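Local coordinates for protein cellulase (Xanthomonas axonopodis pv. citri, PDB 5HOS) that probably hydrolyses internal beta-1,4-glucosidic bonds of cellulose, as an endoglucanase of glycoside hydrolase family 5, at residues Gln98-Ala103 / Ile144-Asp149; Tyr224-His229 / Arg254-Trp259; Ala270-Gly275 / Leu282-Met287. All coordinates share one frame; numbering follows the deposited sequence.

Interaction 1 (Gln98-Ala103 / Ile144-Asp149); sequences QAVANA and IAFKSD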
loop_
_atom_site.group_PDB
_atom_site.type_symbol
_atom_site.label_atom_id
_atom_site.label_comp_id
_atom_site.label_asym_id
_atom_site.label_seq_id
_atom_site.Cartn_x
_atom_site.Cartn_y
_atom_site.Cartn_z
ATOM N N GLN A 98 -14.062 1.335 -12.216
ATOM C CA GLN A 98 -13.397 1.427 -13.514
ATOM C C GLN A 98 -11.919 1.027 -13.423
ATOM O O GLN A 98 -11.398 0.380 -14.332
ATOM C CB GLN A 98 -13.486 2.845 -14.084
ATOM C CG GLN A 98 -13.115 2.932 -15.563
ATOM C CD GLN A 98 -14.094 2.185 -16.468
ATOM O OE1 GLN A 98 -15.306 2.308 -16.320
ATOM N NE2 GLN A 98 -13.571 1.416 -17.416
ATOM N N ALA A 99 -11.248 1.462 -12.358
ATOM C CA ALA A 99 -9.857 1.097 -12.108
ATOM C C ALA A 99 -9.712 -0.414 -11.984
ATOM O O ALA A 99 -8.829 -0.995 -12.603
ATOM C CB ALA A 99 -9.321 1.788 -10.856
ATOM N N VAL A 100 -10.600 -1.039 -11.215
ATOM C CA VAL A 100 -10.613 -2.505 -11.074
ATOM C C VAL A 100 -10.851 -3.186 -12.430
ATOM O O VAL A 100 -10.159 -4.151 -12.764
ATOM C CB VAL A 100 -11.646 -2.971 -10.015
ATOM C CG1 VAL A 100 -11.811 -4.487 -10.015
ATOM C CG2 VAL A 100 -11.231 -2.503 -8.626
ATOM N N ALA A 101 -11.818 -2.687 -13.202
ATOM C CA ALA A 101 -12.086 -3.231 -14.538
ATOM C C ALA A 101 -10.879 -3.073 -15.469
ATOM O O ALA A 101 -10.484 -4.016 -16.138
ATOM C CB ALA A 101 -13.326 -2.587 -15.142
ATOM N N ASN A 102 -10.275 -1.882 -15.470
ATOM C CA ASN A 102 -9.064 -1.635 -16.244
ATOM C C ASN A 102 -7.929 -2.587 -15.860
ATOM O O ASN A 102 -7.251 -3.131 -16.730
ATOM C CB ASN A 102 -8.579 -0.191 -16.056
ATOM C CG ASN A 102 -9.458 0.834 -16.755
ATOM O OD1 ASN A 102 -10.237 0.512 -17.637
ATOM N ND2 ASN A 102 -9.314 2.094 -16.359
ATOM N N ALA A 103 -7.754 -2.803 -14.557
ATOM C CA ALA A 103 -6.733 -3.712 -14.059
ATOM C C ALA A 103 -7.010 -5.139 -14.511
ATOM O O ALA A 103 -6.101 -5.828 -14.989
ATOM C CB ALA A 103 -6.663 -3.653 -12.549
ATOM N N ILE A 144 -18.658 -4.720 0.910
ATOM C CA ILE A 144 -19.884 -5.068 0.187
ATOM C C ILE A 144 -19.731 -4.766 -1.308
ATOM O O ILE A 144 -20.075 -5.600 -2.137
ATOM C CB ILE A 144 -21.136 -4.375 0.794
ATOM C CG1 ILE A 144 -21.438 -4.977 2.178
ATOM C CG2 ILE A 144 -22.355 -4.531 -0.118
ATOM C CD1 ILE A 144 -22.341 -4.138 3.061
ATOM N N ALA A 145 -19.214 -3.582 -1.636
ATOM C CA ALA A 145 -19.072 -3.162 -3.028
ATOM C C ALA A 145 -18.185 -4.089 -3.857
ATOM O O ALA A 145 -18.462 -4.296 -5.031
ATOM C CB ALA A 145 -18.542 -1.736 -3.109
ATOM N N PHE A 146 -17.138 -4.640 -3.238
ATOM C CA PHE A 146 -16.181 -5.516 -3.917
ATOM C C PHE A 146 -16.135 -6.906 -3.325
ATOM O O PHE A 146 -15.099 -7.571 -3.402
ATOM C CB PHE A 146 -14.804 -4.866 -3.906
ATOM C CG PHE A 146 -14.768 -3.593 -4.686
ATOM C CD1 PHE A 146 -14.791 -3.628 -6.081
ATOM C CD2 PHE A 146 -14.766 -2.367 -4.043
ATOM C CE1 PHE A 146 -14.798 -2.459 -6.815
ATOM C CE2 PHE A 146 -14.765 -1.194 -4.779
ATOM C CZ PHE A 146 -14.782 -1.245 -6.160
ATOM N N LYS A 147 -17.277 -7.346 -2.791
ATOM C CA LYS A 147 -17.375 -8.590 -2.003
ATOM C C LYS A 147 -16.838 -9.796 -2.744
ATOM O O LYS A 147 -17.401 -10.225 -3.749
ATOM C CB LYS A 147 -18.822 -8.862 -1.577
ATOM C CG LYS A 147 -18.975 -10.112 -0.699
ATOM C CD LYS A 147 -20.398 -10.268 -0.185
ATOM C CE LYS A 147 -20.615 -11.645 0.418
ATOM N NZ LYS A 147 -21.938 -11.721 1.104
ATOM N N SER A 148 -15.733 -10.314 -2.231
ATOM C CA SER A 148 -15.124 -11.554 -2.686
ATOM C C SER A 148 -14.675 -11.538 -4.154
ATOM O O SER A 148 -14.519 -12.581 -4.771
ATOM C CB SER A 148 -16.059 -12.740 -2.405
ATOM O OG SER A 148 -16.388 -12.788 -1.039
ATOM N N ASP A 149 -14.434 -10.349 -4.690
ATOM C CA ASP A 149 -13.890 -10.199 -6.013
ATOM C C ASP A 149 -12.391 -10.421 -5.864
ATOM O O ASP A 149 -11.695 -9.606 -5.271
ATOM C CB ASP A 149 -14.205 -8.801 -6.542
ATOM C CG ASP A 149 -13.692 -8.570 -7.955
ATOM O OD1 ASP A 149 -12.712 -9.211 -8.363
ATOM O OD2 ASP A 149 -14.275 -7.719 -8.664
#
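Val100 and Phe146 make the apolar part of this contact, each buried and each turned toward the other segment. The CG2 methyl of Val100 lies 4.0 Å from CE1 of Phe146, meeting the ring obliquely, while the two side chains run alongside each other, pointing opposite ways. Val100 has its CG1 anti to the backbone N (chi1 172°), which brings CG2 beside that N and sends the two methyls to different partners. Leu93 and Ile96 of helix 90-105 and Val152 and Phe154 of strand 152-155 also touch the Phe146 side chain, and Val152 reaches Val100 as well, so the pair belongs to the layer between the helices and the strands of the barrel.

The polar part is carried by Asp149. Its OD2 stands 4.3 Å from CG1 of Val100, a van der Waals neighbour. Both carboxylate oxygens are engaged, OD2 in a salt bridge with Lys104, further along the same helix as Val100, and OD1 as acceptor of a hydrogen bond from the backbone N of Ala151.

Backbone bonding shapes the second segment: Phe146 is the first residue past helix 132-145 to leave helical geometry, and a type II beta turn from Phe146 to Asp149 is closed by Asp149 N to Phe146 O at 3.1 Å. The segments are thus joined by a small apolar touch, to which helix 90-105 adds polar ties: Lys104 to the Asp149 carboxylate, and Arg97 to the backbone O of Ala145 and, by a cation-pi contact, to the Phe146 ring.

Interaction 2 (Tyr224-His229 / Arg254-Trp259); sequences YAIEAH and RSFTEW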
loop_
_atom_site.group_PDB
_atom_site.type_symbol
_atom_site.label_atom_id
_atom_site.label_comp_id
_atom_site.label_asym_id
_atom_site.label_seq_id
_atom_site.Cartn_x
_atom_site.Cartn_y
_atom_site.Cartn_z
ATOM N N TYR A 224 -4.860 -12.648 5.141
ATOM C CA TYR A 224 -4.318 -11.301 5.308
ATOM C C TYR A 224 -2.806 -11.322 5.276
ATOM O O TYR A 224 -2.183 -12.380 5.343
ATOM C CB TYR A 224 -4.816 -10.697 6.625
ATOM C CG TYR A 224 -4.193 -11.282 7.881
ATOM C CD1 TYR A 224 -4.580 -12.532 8.373
ATOM C CD2 TYR A 224 -3.219 -10.583 8.580
ATOM C CE1 TYR A 224 -4.013 -13.055 9.533
ATOM C CE2 TYR A 224 -2.649 -11.093 9.730
ATOM C CZ TYR A 224 -3.043 -12.332 10.203
ATOM O OH TYR A 224 -2.456 -12.807 11.351
ATOM N N ALA A 225 -2.218 -10.139 5.143
ATOM C CA ALA A 225 -0.785 -9.968 5.297
ATOM C C ALA A 225 -0.546 -8.664 6.025
ATOM O O ALA A 225 -1.393 -7.776 6.004
ATOM C CB ALA A 225 -0.083 -9.960 3.945
ATOM N N ILE A 226 0.603 -8.588 6.685
ATOM C CA ILE A 226 1.036 -7.377 7.366
ATOM C C ILE A 226 1.708 -6.490 6.330
ATOM O O ILE A 226 2.641 -6.910 5.648
ATOM C CB ILE A 226 2.026 -7.692 8.509
ATOM C CG1 ILE A 226 1.406 -8.674 9.517
ATOM C CG2 ILE A 226 2.487 -6.410 9.198
ATOM C CD1 ILE A 226 0.094 -8.217 10.130
ATOM N N GLU A 227 1.242 -5.255 6.238
ATOM C CA GLU A 227 1.759 -4.293 5.279
ATOM C C GLU A 227 2.861 -3.503 5.942
ATOM O O GLU A 227 2.645 -2.930 7.004
ATOM C CB GLU A 227 0.655 -3.349 4.825
ATOM C CG GLU A 227 1.156 -2.189 3.967
ATOM C CD GLU A 227 0.059 -1.370 3.331
ATOM O OE1 GLU A 227 -1.034 -1.897 3.127
ATOM O OE2 GLU A 227 0.302 -0.185 3.010
ATOM N N ALA A 228 4.029 -3.484 5.308
ATOM C CA ALA A 228 5.160 -2.679 5.733
ATOM C C ALA A 228 5.632 -1.799 4.591
ATOM O O ALA A 228 5.442 -2.126 3.420
ATOM C CB ALA A 228 6.290 -3.575 6.191
ATOM N N HIS A 229 6.213 -0.654 4.941
ATOM C CA HIS A 229 6.824 0.243 3.972
ATOM C C HIS A 229 8.313 0.342 4.281
ATOM O O HIS A 229 8.718 0.209 5.434
ATOM C CB HIS A 229 6.183 1.626 4.054
ATOM C CG HIS A 229 4.739 1.654 3.654
ATOM N ND1 HIS A 229 4.031 2.827 3.551
ATOM C CD2 HIS A 229 3.861 0.664 3.363
ATOM C CE1 HIS A 229 2.788 2.563 3.194
ATOM N NE2 HIS A 229 2.659 1.254 3.071
ATOM N N ARG A 254 15.419 -7.243 7.629
ATOM C CA ARG A 254 15.780 -8.500 8.301
ATOM C C ARG A 254 14.984 -8.802 9.590
ATOM O O ARG A 254 14.412 -9.891 9.716
ATOM C CB ARG A 254 17.285 -8.565 8.574
ATOM C CG ARG A 254 17.766 -9.960 8.937
ATOM C CD ARG A 254 19.282 -10.010 9.102
ATOM N NE ARG A 254 20.008 -9.929 7.830
ATOM C CZ ARG A 254 20.091 -10.904 6.918
ATOM N NH1 ARG A 254 19.476 -12.084 7.082
ATOM N NH2 ARG A 254 20.793 -10.693 5.812
ATOM N N SER A 255 14.952 -7.874 10.548
ATOM C CA SER A 255 14.259 -8.167 11.822
ATOM C C SER A 255 12.748 -8.318 11.613
ATOM O O SER A 255 12.137 -9.214 12.186
ATOM C CB SER A 255 14.596 -7.163 12.933
ATOM O OG SER A 255 14.186 -5.849 12.626
ATOM N N PHE A 256 12.163 -7.493 10.748
ATOM C CA PHE A 256 10.741 -7.633 10.397
ATOM C C PHE A 256 10.440 -9.016 9.821
ATOM O O PHE A 256 9.441 -9.650 10.188
ATOM C CB PHE A 256 10.324 -6.531 9.421
ATOM C CG PHE A 256 8.869 -6.566 9.046
ATOM C CD1 PHE A 256 7.884 -6.319 9.991
ATOM C CD2 PHE A 256 8.481 -6.856 7.741
ATOM C CE1 PHE A 256 6.536 -6.359 9.647
ATOM C CE2 PHE A 256 7.134 -6.890 7.386
ATOM C CZ PHE A 256 6.163 -6.647 8.342
ATOM N N THR A 257 11.330 -9.491 8.950
ATOM C CA THR A 257 11.185 -10.804 8.324
ATOM C C THR A 257 11.152 -11.934 9.359
ATOM O O THR A 257 10.267 -12.800 9.321
ATOM C CB THR A 257 12.286 -11.020 7.265
ATOM O OG1 THR A 257 12.154 -10.010 6.248
ATOM C CG2 THR A 257 12.171 -12.383 6.624
ATOM N N GLU A 258 12.091 -11.924 10.296
ATOM C CA GLU A 258 12.098 -12.953 11.345
ATOM C C GLU A 258 10.900 -12.803 12.310
ATOM O O GLU A 258 10.387 -13.801 12.829
ATOM C CB GLU A 258 13.435 -12.955 12.096
ATOM C CG GLU A 258 13.611 -14.143 13.042
ATOM C CD GLU A 258 13.475 -15.502 12.371
ATOM O OE1 GLU A 258 12.956 -16.436 13.037
ATOM O OE2 GLU A 258 13.874 -15.630 11.189
ATOM N N TRP A 259 10.460 -11.566 12.542
ATOM C CA TRP A 259 9.247 -11.315 13.326
ATOM C C TRP A 259 8.035 -11.983 12.657
ATOM O O TRP A 259 7.245 -12.648 13.336
ATOM C CB TRP A 259 8.990 -9.802 13.504
ATOM C CG TRP A 259 7.780 -9.512 14.352
ATOM C CD1 TRP A 259 7.738 -9.378 15.710
ATOM C CD2 TRP A 259 6.433 -9.344 13.891
ATOM N NE1 TRP A 259 6.448 -9.135 16.125
ATOM C CE2 TRP A 259 5.627 -9.106 15.031
ATOM C CE3 TRP A 259 5.828 -9.361 12.622
ATOM C CZ2 TRP A 259 4.245 -8.880 14.943
ATOM C CZ3 TRP A 259 4.449 -9.143 12.537
ATOM C CH2 TRP A 259 3.676 -8.910 13.695
#
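Ile226 and Ala228 on strand 224-231 pack against Phe256 of helix 248-262 within one beta-alpha-beta unit of the (beta/alpha)8 barrel, helix and strand running antiparallel at 177° with their short axes 11.3 Å apart. The tight part is the Phe256 ring. Its CE2 comes within 3.6 Å of CB of Ala228, which approaches obliquely, and its CZ lies 3.8 Å from CG2 of Ile226, a methyl set at the ring edge and near its plane. Phe256 reaches the sheet because its CG is anti to the backbone N (chi1 -178°), and the rim of the ring lodges between the two strand residues.

Trp259, one helical turn further on, makes the looser part. Its CB does not aim at the strand, but the indole swings inward until CZ3 lies 4.3 Å from CG1 of Ile226, again at an edge. Trp201 meets this indole edge to face and also touches Ile226, and NE1 donates to the backbone O of Ala211. Away from the strand, Arg254, Ser255 and Glu258 line the solvent side of the helix.

On the other side of the strand the chemistry turns polar. Glu227 points away from the helix and is bound by Arg72 through a salt bridge, while His229 ND1 is hydrogen-bonded to Glu159 OE2. His229 NE2 donates to the anti lone pair of Glu227 OE2 at 2.8 Å, with the oxygen 13° out of the imidazole plane.

Interaction 3 (Ala270-Gly275 / Leu282-Met287); sequences AEFGTG and LALNGM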
loop_
_atom_site.group_PDB
_atom_site.type_symbol
_atom_site.label_atom_id
_atom_site.label_comp_id
_atom_site.label_asym_id
_atom_site.label_seq_id
_atom_site.Cartn_x
_atom_site.Cartn_y
_atom_site.Cartn_z
ATOM N N ALA A 270 4.266 -2.768 0.651
ATOM C CA ALA A 270 3.336 -2.010 -0.192
ATOM C C ALA A 270 3.897 -0.683 -0.706
ATOM O O ALA A 270 3.338 -0.106 -1.639
ATOM C CB ALA A 270 2.021 -1.768 0.528
ATOM N N GLU A 271 4.954 -0.182 -0.067
ATOM C CA GLU A 271 5.702 0.954 -0.594
ATOM C C GLU A 271 7.177 0.714 -0.372
ATOM O O GLU A 271 7.593 0.342 0.733
ATOM C CB GLU A 271 5.339 2.270 0.101
ATOM C CG GLU A 271 3.931 2.772 -0.152
ATOM C CD GLU A 271 3.706 4.202 0.310
ATOM O OE1 GLU A 271 4.703 4.910 0.594
ATOM O OE2 GLU A 271 2.520 4.620 0.383
ATOM N N PHE A 272 7.942 0.936 -1.437
ATOM C CA PHE A 272 9.399 1.045 -1.383
ATOM C C PHE A 272 9.833 1.732 -2.661
ATOM O O PHE A 272 9.121 1.685 -3.672
ATOM C CB PHE A 272 10.073 -0.326 -1.264
ATOM C CG PHE A 272 9.895 -1.199 -2.473
ATOM C CD1 PHE A 272 8.655 -1.777 -2.761
ATOM C CD2 PHE A 272 10.955 -1.437 -3.337
ATOM C CE1 PHE A 272 8.484 -2.567 -3.883
ATOM C CE2 PHE A 272 10.788 -2.239 -4.450
ATOM C CZ PHE A 272 9.554 -2.803 -4.729
ATOM N N GLY A 273 10.994 2.372 -2.612
ATOM C CA GLY A 273 11.519 3.076 -3.769
ATOM C C GLY A 273 12.981 3.389 -3.588
ATOM O O GLY A 273 13.478 3.427 -2.467
ATOM N N THR A 274 13.654 3.623 -4.705
ATOM C CA THR A 274 15.096 3.905 -4.746
ATOM C C THR A 274 15.361 4.795 -5.955
ATOM O O THR A 274 14.679 4.672 -6.982
ATOM C CB THR A 274 15.976 2.632 -4.869
ATOM O OG1 THR A 274 15.621 1.883 -6.042
ATOM C CG2 THR A 274 15.857 1.742 -3.640
ATOM N N GLY A 275 16.331 5.697 -5.829
ATOM C CA GLY A 275 16.692 6.571 -6.927
ATOM C C GLY A 275 17.586 5.859 -7.921
ATOM O O GLY A 275 17.972 4.705 -7.719
ATOM N N LEU A 282 22.147 -1.768 -6.640
ATOM C CA LEU A 282 22.579 -2.942 -5.869
ATOM C C LEU A 282 21.636 -3.235 -4.707
ATOM O O LEU A 282 21.245 -4.387 -4.502
ATOM C CB LEU A 282 24.001 -2.759 -5.331
ATOM C CG LEU A 282 25.117 -2.790 -6.381
ATOM C CD1 LEU A 282 26.420 -2.266 -5.796
ATOM C CD2 LEU A 282 25.307 -4.197 -6.942
ATOM N N ALA A 283 21.278 -2.191 -3.962
ATOM C CA ALA A 283 20.342 -2.316 -2.823
ATOM C C ALA A 283 18.969 -2.830 -3.247
ATOM O O ALA A 283 18.407 -3.725 -2.605
ATOM C CB ALA A 283 20.202 -0.984 -2.101
ATOM N N LEU A 284 18.446 -2.276 -4.341
ATOM C CA LEU A 284 17.139 -2.672 -4.855
ATOM C C LEU A 284 17.136 -4.143 -5.254
ATOM O O LEU A 284 16.278 -4.906 -4.801
ATOM C CB LEU A 284 16.731 -1.800 -6.044
ATOM C CG LEU A 284 15.389 -2.113 -6.712
ATOM C CD1 LEU A 284 14.251 -2.004 -5.709
ATOM C CD2 LEU A 284 15.159 -1.178 -7.889
ATOM N N ASN A 285 18.097 -4.530 -6.098
ATOM C CA ASN A 285 18.267 -5.933 -6.509
ATOM C C ASN A 285 18.346 -6.886 -5.334
ATOM O O ASN A 285 17.676 -7.923 -5.312
ATOM C CB ASN A 285 19.536 -6.112 -7.363
ATOM C CG ASN A 285 19.230 -6.228 -8.835
ATOM O OD1 ASN A 285 18.577 -7.180 -9.253
ATOM N ND2 ASN A 285 19.698 -5.265 -9.632
ATOM N N GLY A 286 19.185 -6.526 -4.368
ATOM C CA GLY A 286 19.362 -7.329 -3.172
ATOM C C GLY A 286 18.085 -7.483 -2.373
ATOM O O GLY A 286 17.746 -8.590 -1.938
ATOM N N MET A 287 17.368 -6.378 -2.189
ATOM C CA MET A 287 16.134 -6.412 -1.397
ATOM C C MET A 287 15.060 -7.253 -2.072
ATOM O O MET A 287 14.374 -8.023 -1.410
ATOM C CB MET A 287 15.618 -5.002 -1.132
ATOM C CG MET A 287 14.546 -4.939 -0.054
ATOM S SD MET A 287 14.016 -3.271 0.372
ATOM C CE MET A 287 14.175 -2.404 -1.191
#
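Thr274, in the chain that continues from strand 267-273, comes nearest to helix 278-293 at Leu284, where the two CA atoms are 6.9 Å apart, while the extended backbone from Phe272 to Thr274 turns alternate residues toward the helix. Phe272 and Thr274 therefore face it, and Gly273 between them brings no side chain to the contact.

Leu284 is the residue that both of them meet, one with each methyl. CD1 sits at the edge of the Phe272 ring, near its plane and 3.7 Å from CE2, the two side chains crossing at about a right angle. CD2 turns to Thr274 and lies 3.6 Å from OG1, with CB of Leu284 at 3.8 Å from the same oxygen; this is van der Waals packing of a hydroxyl against aliphatic carbon. The Thr274 oxygen is brought here by a chi1 of 58°, which sets it between the backbone N and the carbonyl carbon.

These elements are the seventh strand of the TIM barrel and the helix that follows it, the start of the beta-alpha-beta unit leading into strand 298-306. Trp303 of that next strand meets Phe272 edge to face and touches both Thr274 and Leu284, while Ile332 of helix 330-341 reaches Leu284 as well.

Met287, one helical turn beyond Leu284, approaches Phe272 with its terminal methyl. CE lies 4.0 Å from CD2 of Phe272, obliquely to the ring, and the chain stays extended as far as SD before bending at chi3 (33°), which folds the methyl round toward Phe272.

How the interactions relate
From the N terminus, interaction 1 comes first, closing a loop of 40 residues that includes strand 109-114 and joining helix 90-105 to the turn after helix 132-145. Interaction 2 follows, returning helix 248-262 onto strand 224-231 after 24 residues, and interaction 3 makes the shortest closure, with six residues between segments 270-275 and 282-287, on strand 267-273 and helix 278-293. The three run in series, neither nesting nor crossing. Interaction 1 lies on the opposite side of the chain's centre from the others, its centre about 26 Å and 29 Å from theirs. Interactions 2 and 3 touch through neighbouring barrel strands, where Ala228 O and Ala270 N, 3.1 Å apart, probably hydrogen bond and His229 packs on Glu271.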